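Myroilysin (Myroides profundi, PDB 5CZW) is an astacin-like (M12A) zinc metallopeptidase of the metzincin group that probably cleaves proteins and is activated by a cysteine-switch mechanism. Local coordinates at residues 117-122 with 132-137; 145-150 with 203-208. The protein carries 1 engineered substitution. One frame throughout, in Å; residues are numbered along the deposited sequence.

Contact 1. Residues 117-122 with 132-137; sequences MNFGWF and SRTVIH. With ZN (zinc ion), chain B.
T134, on the helix that carries the zinc ligand H137, is met by three aromatic residues of 117-122 and can be followed from CB outward. CB lies against the tip of F122, 3.7 Å from its CZ. The two branches then divide polar from apolar work. CG2, anti to the backbone N, runs between two phenylalanines: it stands 3.6 Å from F122 CZ and, near the plane of the F119 ring and at its edge, 3.7 Å from F119 CD1. OG1 takes the other direction and approaches the edge of the W121 indole, 3.5 Å from CZ2, without bonding to it. Its hydrogen-bond partner is E130, whose OE2 also accepts W121 NE1 and forms a salt bridge with R133, so a single carboxylate oxygen gathers the polar ends of T134, W121 and R133.

On the next residue of the helix, V135 CG2 rests 3.6 Å from F122 CE2, the two side chains crossing at about a right angle, while F119 CE1 reaches V135 CA at 3.8 Å. An alanine at F119 would probably open a gap between loop and helix, leaving V135 CA without its ring neighbour and T134 CG2 with F122 but no F119 ring edge.

No hydrogen bond spans the two segments. The short strand 117-118 sits between strands 89-92 and 100-101, and M117 and F119 extend the packing onto helix 128-143 at E138, with F119 also touching V91 of the neighbouring strand.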
loop_
_atom_site.group_PDB
_atom_site.type_symbol
_atom_site.label_atom_id
_atom_site.label_comp_id
_atom_site.label_asym_id
_atom_site.label_seq_id
_atom_site.Cartn_x
_atom_site.Cartn_y
_atom_site.Cartn_z
ATOM N N MET A 117 -6.935 3.285 -2.903
ATOM C CA MET A 117 -5.714 2.502 -3.113
ATOM C C MET A 117 -5.091 2.947 -4.450
ATOM O O MET A 117 -5.818 3.275 -5.404
ATOM C CB MET A 117 -6.092 1.029 -3.228
ATOM C CG MET A 117 -4.900 0.074 -3.376
ATOM S SD MET A 117 -5.364 -1.686 -3.434
ATOM C CE MET A 117 -6.129 -1.950 -1.841
ATOM N N ASN A 118 -3.756 2.903 -4.569
ATOM C CA ASN A 118 -3.078 3.217 -5.845
ATOM C C ASN A 118 -1.903 2.224 -5.995
ATOM O O ASN A 118 -1.229 1.914 -5.069
ATOM C CB ASN A 118 -2.538 4.612 -5.848
ATOM C CG ASN A 118 -2.032 5.052 -7.205
ATOM O OD1 ASN A 118 -2.836 5.138 -8.156
ATOM N ND2 ASN A 118 -0.704 5.204 -7.377
ATOM N N PHE A 119 -1.702 1.807 -7.242
ATOM C CA PHE A 119 -0.510 1.079 -7.632
ATOM C C PHE A 119 0.255 2.010 -8.586
ATOM O O PHE A 119 -0.233 2.342 -9.657
ATOM C CB PHE A 119 -0.955 -0.166 -8.318
ATOM C CG PHE A 119 -1.501 -1.176 -7.365
ATOM C CD1 PHE A 119 -0.684 -1.720 -6.395
ATOM C CD2 PHE A 119 -2.825 -1.444 -7.342
ATOM C CE1 PHE A 119 -1.242 -2.629 -5.498
ATOM C CE2 PHE A 119 -3.414 -2.329 -6.467
ATOM C CZ PHE A 119 -2.612 -2.925 -5.522
ATOM N N GLY A 120 1.428 2.381 -8.132
ATOM C CA GLY A 120 2.184 3.406 -8.837
ATOM C C GLY A 120 3.180 2.985 -9.889
ATOM O O GLY A 120 3.807 3.893 -10.469
ATOM N N TRP A 121 3.425 1.691 -10.042
ATOM C CA TRP A 121 4.506 1.232 -10.942
ATOM C C TRP A 121 4.278 -0.028 -11.737
ATOM O O TRP A 121 5.261 -0.563 -12.348
ATOM C CB TRP A 121 5.807 1.116 -10.166
ATOM C CG TRP A 121 5.793 0.163 -8.973
ATOM C CD1 TRP A 121 5.841 -1.174 -9.008
ATOM C CD2 TRP A 121 5.651 0.508 -7.579
ATOM N NE1 TRP A 121 5.779 -1.702 -7.760
ATOM C CE2 TRP A 121 5.651 -0.677 -6.859
ATOM C CE3 TRP A 121 5.527 1.719 -6.877
ATOM C CZ2 TRP A 121 5.549 -0.700 -5.458
ATOM C CZ3 TRP A 121 5.473 1.703 -5.523
ATOM C CH2 TRP A 121 5.480 0.512 -4.825
ATOM N N PHE A 122 3.076 -0.499 -11.829
ATOM C CA PHE A 122 2.817 -1.684 -12.610
ATOM C C PHE A 122 2.705 -1.302 -14.111
ATOM O O PHE A 122 2.236 -0.217 -14.498
ATOM C CB PHE A 122 1.557 -2.378 -12.155
ATOM C CG PHE A 122 1.560 -2.949 -10.776
ATOM C CD1 PHE A 122 2.695 -3.381 -10.142
ATOM C CD2 PHE A 122 0.348 -3.105 -10.141
ATOM C CE1 PHE A 122 2.624 -3.939 -8.879
ATOM C CE2 PHE A 122 0.279 -3.726 -8.957
ATOM C CZ PHE A 122 1.442 -4.178 -8.343
ATOM N N SER A 132 2.660 -9.934 -7.127
ATOM C CA SER A 132 2.303 -10.643 -5.926
ATOM C C SER A 132 2.724 -9.838 -4.685
ATOM O O SER A 132 1.918 -9.599 -3.734
ATOM C CB SER A 132 2.985 -12.050 -5.878
ATOM O OG SER A 132 2.595 -12.739 -4.664
ATOM N N ARG A 133 3.934 -9.406 -4.664
ATOM C CA ARG A 133 4.402 -8.637 -3.535
ATOM C C ARG A 133 3.572 -7.379 -3.263
ATOM O O ARG A 133 3.124 -7.128 -2.151
ATOM C CB ARG A 133 5.881 -8.233 -3.756
ATOM C CG ARG A 133 6.525 -7.422 -2.621
ATOM C CD ARG A 133 7.952 -7.001 -2.956
ATOM N NE ARG A 133 8.008 -5.918 -3.893
ATOM C CZ ARG A 133 8.175 -4.630 -3.592
ATOM N NH1 ARG A 133 8.318 -4.228 -2.369
ATOM N NH2 ARG A 133 8.192 -3.761 -4.550
ATOM N N THR A 134 3.413 -6.605 -4.296
ATOM C CA THR A 134 2.848 -5.240 -4.079
ATOM C C THR A 134 1.279 -5.325 -3.942
ATOM O O THR A 134 0.679 -4.630 -3.072
ATOM C CB THR A 134 3.316 -4.304 -5.158
ATOM O OG1 THR A 134 4.724 -4.063 -4.950
ATOM C CG2 THR A 134 2.542 -2.950 -5.143
ATOM N N VAL A 135 0.641 -6.235 -4.702
ATOM C CA VAL A 135 -0.807 -6.342 -4.612
ATOM C C VAL A 135 -1.173 -6.931 -3.243
ATOM O O VAL A 135 -2.020 -6.377 -2.505
ATOM C CB VAL A 135 -1.444 -7.163 -5.734
ATOM C CG1 VAL A 135 -2.911 -7.365 -5.492
ATOM C CG2 VAL A 135 -1.183 -6.444 -7.038
ATOM N N ILE A 136 -0.593 -8.063 -2.872
ATOM C CA ILE A 136 -0.927 -8.660 -1.588
ATOM C C ILE A 136 -0.620 -7.669 -0.472
ATOM O O ILE A 136 -1.429 -7.524 0.411
ATOM C CB ILE A 136 -0.195 -10.013 -1.364
ATOM C CG1 ILE A 136 -0.593 -10.955 -2.504
ATOM C CG2 ILE A 136 -0.513 -10.622 -0.019
ATOM C CD1 ILE A 136 -0.111 -12.363 -2.352
ATOM N N HIS A 137 0.498 -6.991 -0.546
ATOM C CA HIS A 137 0.820 -5.987 0.466
ATOM C C HIS A 137 -0.245 -4.864 0.646
ATOM O O HIS A 137 -0.693 -4.596 1.731
ATOM C CB HIS A 137 2.167 -5.417 0.115
ATOM C CG HIS A 137 2.699 -4.444 1.097
ATOM N ND1 HIS A 137 3.593 -4.832 2.044
ATOM C CD2 HIS A 137 2.559 -3.112 1.225
ATOM C CE1 HIS A 137 3.945 -3.811 2.755
ATOM N NE2 HIS A 137 3.383 -2.750 2.240
HETATM ZN ZN ZN B . 2.755 -0.624 2.893
#

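Contact 2. Residues 145-150 with 203-208; sequences MIHEHQ and MHYSIS. With ZN (zinc ion), chain B.
The zinc site of a metzincin is floored by the Met-turn, and here M203 and its neighbours H204 and Y205 run beside 145-150, which supplies the zinc ligand H147. H147 NE2 binds the zinc ion at 2.1 Å, completing the site with H137, H141 and C23. Zinc on NE2 and a hydrogen bond between ND1 and Y187 OH fix the rotation of the ring; Y205 CD1 stands 3.4 Å above its plane over the centre of one face, and M203 O lies in plane at the edge without bonding to it. The H147 and Y205 planes meet obliquely, at 49°.

A single beta bridge, E148 with H204, joins the two backbones. E148 N gives a hydrogen bond to M203 O (2.9 Å), the donor standing above the carbonyl plane, and Y205 N returns one to E148 O (2.9 Å) with a C=O...donor angle of 165°. E148 CB sits squarely over the H204 imidazole, 3.6 Å from its centroid, before the chain bends at chi2 (-70°) and the carboxylate reaches T192 and Q193. A water joins H149 ND1 to Y205 O.

M203 packs CG against M145 CE at 3.8 Å and also touches H137 and H141. In astacins the tyrosine following Met-His can ligate zinc; here Y205 OH is 8.0 Å from the zinc ion and C23 takes a coordination place, consistent with a latent, cysteine-switched metzincin.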
loop_
_atom_site.group_PDB
_atom_site.type_symbol
_atom_site.label_atom_id
_atom_site.label_comp_id
_atom_site.label_asym_id
_atom_site.label_seq_id
_atom_site.Cartn_x
_atom_site.Cartn_y
_atom_site.Cartn_z
ATOM N N MET A 145 -3.998 -4.247 8.086
ATOM C CA MET A 145 -2.658 -4.459 8.572
ATOM C C MET A 145 -1.767 -3.250 8.405
ATOM O O MET A 145 -1.908 -2.561 7.466
ATOM C CB MET A 145 -2.062 -5.642 7.851
ATOM C CG MET A 145 -2.725 -6.928 8.385
ATOM S SD MET A 145 -1.968 -8.423 7.869
ATOM C CE MET A 145 -0.581 -8.525 8.977
ATOM N N ILE A 146 -0.867 -3.046 9.363
ATOM C CA ILE A 146 0.124 -2.002 9.297
ATOM C C ILE A 146 1.475 -2.583 8.831
ATOM O O ILE A 146 1.634 -3.797 8.722
ATOM C CB ILE A 146 0.182 -1.272 10.657
ATOM C CG1 ILE A 146 0.752 -2.220 11.711
ATOM C CG2 ILE A 146 -1.172 -0.631 10.946
ATOM C CD1 ILE A 146 1.053 -1.545 13.058
ATOM N N HIS A 147 2.446 -1.690 8.585
ATOM C CA HIS A 147 3.729 -2.134 8.311
ATOM C C HIS A 147 4.434 -2.904 9.433
ATOM O O HIS A 147 4.427 -2.496 10.596
ATOM C CB HIS A 147 4.621 -0.949 7.962
ATOM C CG HIS A 147 4.375 -0.422 6.573
ATOM N ND1 HIS A 147 4.249 0.918 6.302
ATOM C CD2 HIS A 147 4.090 -1.050 5.395
ATOM C CE1 HIS A 147 3.962 1.095 5.030
ATOM N NE2 HIS A 147 3.964 -0.069 4.468
ATOM N N GLU A 148 5.140 -3.921 9.044
ATOM C CA GLU A 148 6.211 -4.530 9.901
ATOM C C GLU A 148 7.519 -3.863 9.583
ATOM O O GLU A 148 7.887 -3.780 8.430
ATOM C CB GLU A 148 6.353 -6.020 9.576
ATOM C CG GLU A 148 5.110 -6.839 9.981
ATOM C CD GLU A 148 4.958 -6.948 11.501
ATOM O OE1 GLU A 148 5.981 -7.189 12.254
ATOM O OE2 GLU A 148 3.815 -6.687 11.972
ATOM N N HIS A 149 8.180 -3.291 10.583
ATOM C CA HIS A 149 9.455 -2.601 10.342
ATOM C C HIS A 149 10.381 -2.971 11.494
ATOM O O HIS A 149 10.085 -2.695 12.613
ATOM C CB HIS A 149 9.237 -1.130 10.315
ATOM C CG HIS A 149 10.503 -0.361 10.327
ATOM N ND1 HIS A 149 11.372 -0.360 9.263
ATOM C CD2 HIS A 149 11.029 0.454 11.256
ATOM C CE1 HIS A 149 12.418 0.402 9.557
ATOM N NE2 HIS A 149 12.218 0.918 10.762
ATOM N N GLN A 150 11.450 -3.669 11.168
ATOM C CA GLN A 150 12.469 -4.061 12.118
ATOM C C GLN A 150 13.493 -2.987 11.945
ATOM O O GLN A 150 14.111 -2.906 10.888
ATOM C CB GLN A 150 13.051 -5.430 11.669
ATOM C CG GLN A 150 13.920 -6.144 12.692
ATOM C CD GLN A 150 13.068 -6.615 13.850
ATOM O OE1 GLN A 150 13.482 -6.551 14.997
ATOM N NE2 GLN A 150 11.818 -7.004 13.552
ATOM N N MET A 203 3.986 -7.809 4.926
ATOM C CA MET A 203 3.770 -6.450 5.426
ATOM C C MET A 203 5.044 -5.658 5.747
ATOM O O MET A 203 4.977 -4.515 6.188
ATOM C CB MET A 203 2.699 -6.392 6.557
ATOM C CG MET A 203 1.280 -6.829 6.160
ATOM S SD MET A 203 0.722 -6.225 4.564
ATOM C CE MET A 203 0.598 -4.454 4.868
ATOM N N HIS A 204 6.201 -6.268 5.539
ATOM C CA HIS A 204 7.446 -5.555 5.854
ATOM C C HIS A 204 7.527 -4.310 5.025
ATOM O O HIS A 204 7.102 -4.301 3.941
ATOM C CB HIS A 204 8.743 -6.415 5.817
ATOM C CG HIS A 204 9.113 -6.997 7.144
ATOM N ND1 HIS A 204 9.801 -6.286 8.108
ATOM C CD2 HIS A 204 8.796 -8.186 7.707
ATOM C CE1 HIS A 204 9.940 -7.035 9.176
ATOM N NE2 HIS A 204 9.320 -8.182 8.970
ATOM N N TYR A 205 8.086 -3.274 5.605
ATOM C CA TYR A 205 8.213 -1.939 4.973
ATOM C C TYR A 205 9.493 -1.855 4.183
ATOM O O TYR A 205 10.618 -2.046 4.704
ATOM C CB TYR A 205 8.257 -0.901 6.104
ATOM C CG TYR A 205 8.401 0.474 5.637
ATOM C CD1 TYR A 205 7.432 1.042 4.907
ATOM C CD2 TYR A 205 9.380 1.263 6.125
ATOM C CE1 TYR A 205 7.512 2.345 4.487
ATOM C CE2 TYR A 205 9.556 2.530 5.672
ATOM C CZ TYR A 205 8.577 3.112 4.891
ATOM O OH TYR A 205 8.669 4.444 4.489
ATOM N N SER A 206 9.345 -1.668 2.896
ATOM C CA SER A 206 10.462 -1.525 1.996
ATOM C C SER A 206 11.054 -0.130 2.052
ATOM O O SER A 206 10.344 0.795 1.978
ATOM C CB SER A 206 9.925 -1.701 0.583
ATOM O OG SER A 206 9.424 -2.974 0.455
ATOM N N ILE A 207 12.371 -0.039 2.138
ATOM C CA ILE A 207 13.090 1.209 2.134
ATOM C C ILE A 207 13.835 1.280 0.805
ATOM O O ILE A 207 14.721 0.475 0.516
ATOM C CB ILE A 207 14.037 1.391 3.345
ATOM C CG1 ILE A 207 13.165 1.406 4.624
ATOM C CG2 ILE A 207 14.798 2.708 3.227
ATOM C CD1 ILE A 207 13.875 1.223 5.939
ATOM N N SER A 208 13.460 2.262 -0.001
ATOM C CA SER A 208 13.967 2.314 -1.362
ATOM C C SER A 208 15.322 2.972 -1.364
ATOM O O SER A 208 15.525 4.027 -0.723
ATOM C CB SER A 208 13.025 3.131 -2.217
ATOM O OG SER A 208 13.578 3.307 -3.474
HETATM ZN ZN ZN B . 2.755 -0.624 2.893
HETATM O O HOH W 1 11.834 -2.131 7.201
HETATM O O HOH W 2 11.695 -4.624 8.380
#

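How the contacts relate
Both contacts are buried, and each contributes one histidine to the same zinc ion, H137 from contact 1 and H147 from contact 2. They differ in how the chain is held. Contact 1 lies nearer the centre of the molecule, joining a loop that follows a sheet strand to helix 128-143 by side-chain packing, mainly aromatic, with no hydrogen bond between the two segments; the polar ends of W121, R133 and T134 turn to E130. Contact 2 joins two irregular loops, where backbone hydrogen bonds and a bridging water share the work with ring faces. The two meet directly: M203 CE packs 3.4 Å from H137 O, placing the Met-turn against the helix, and H137 CE1 approaches H204 O.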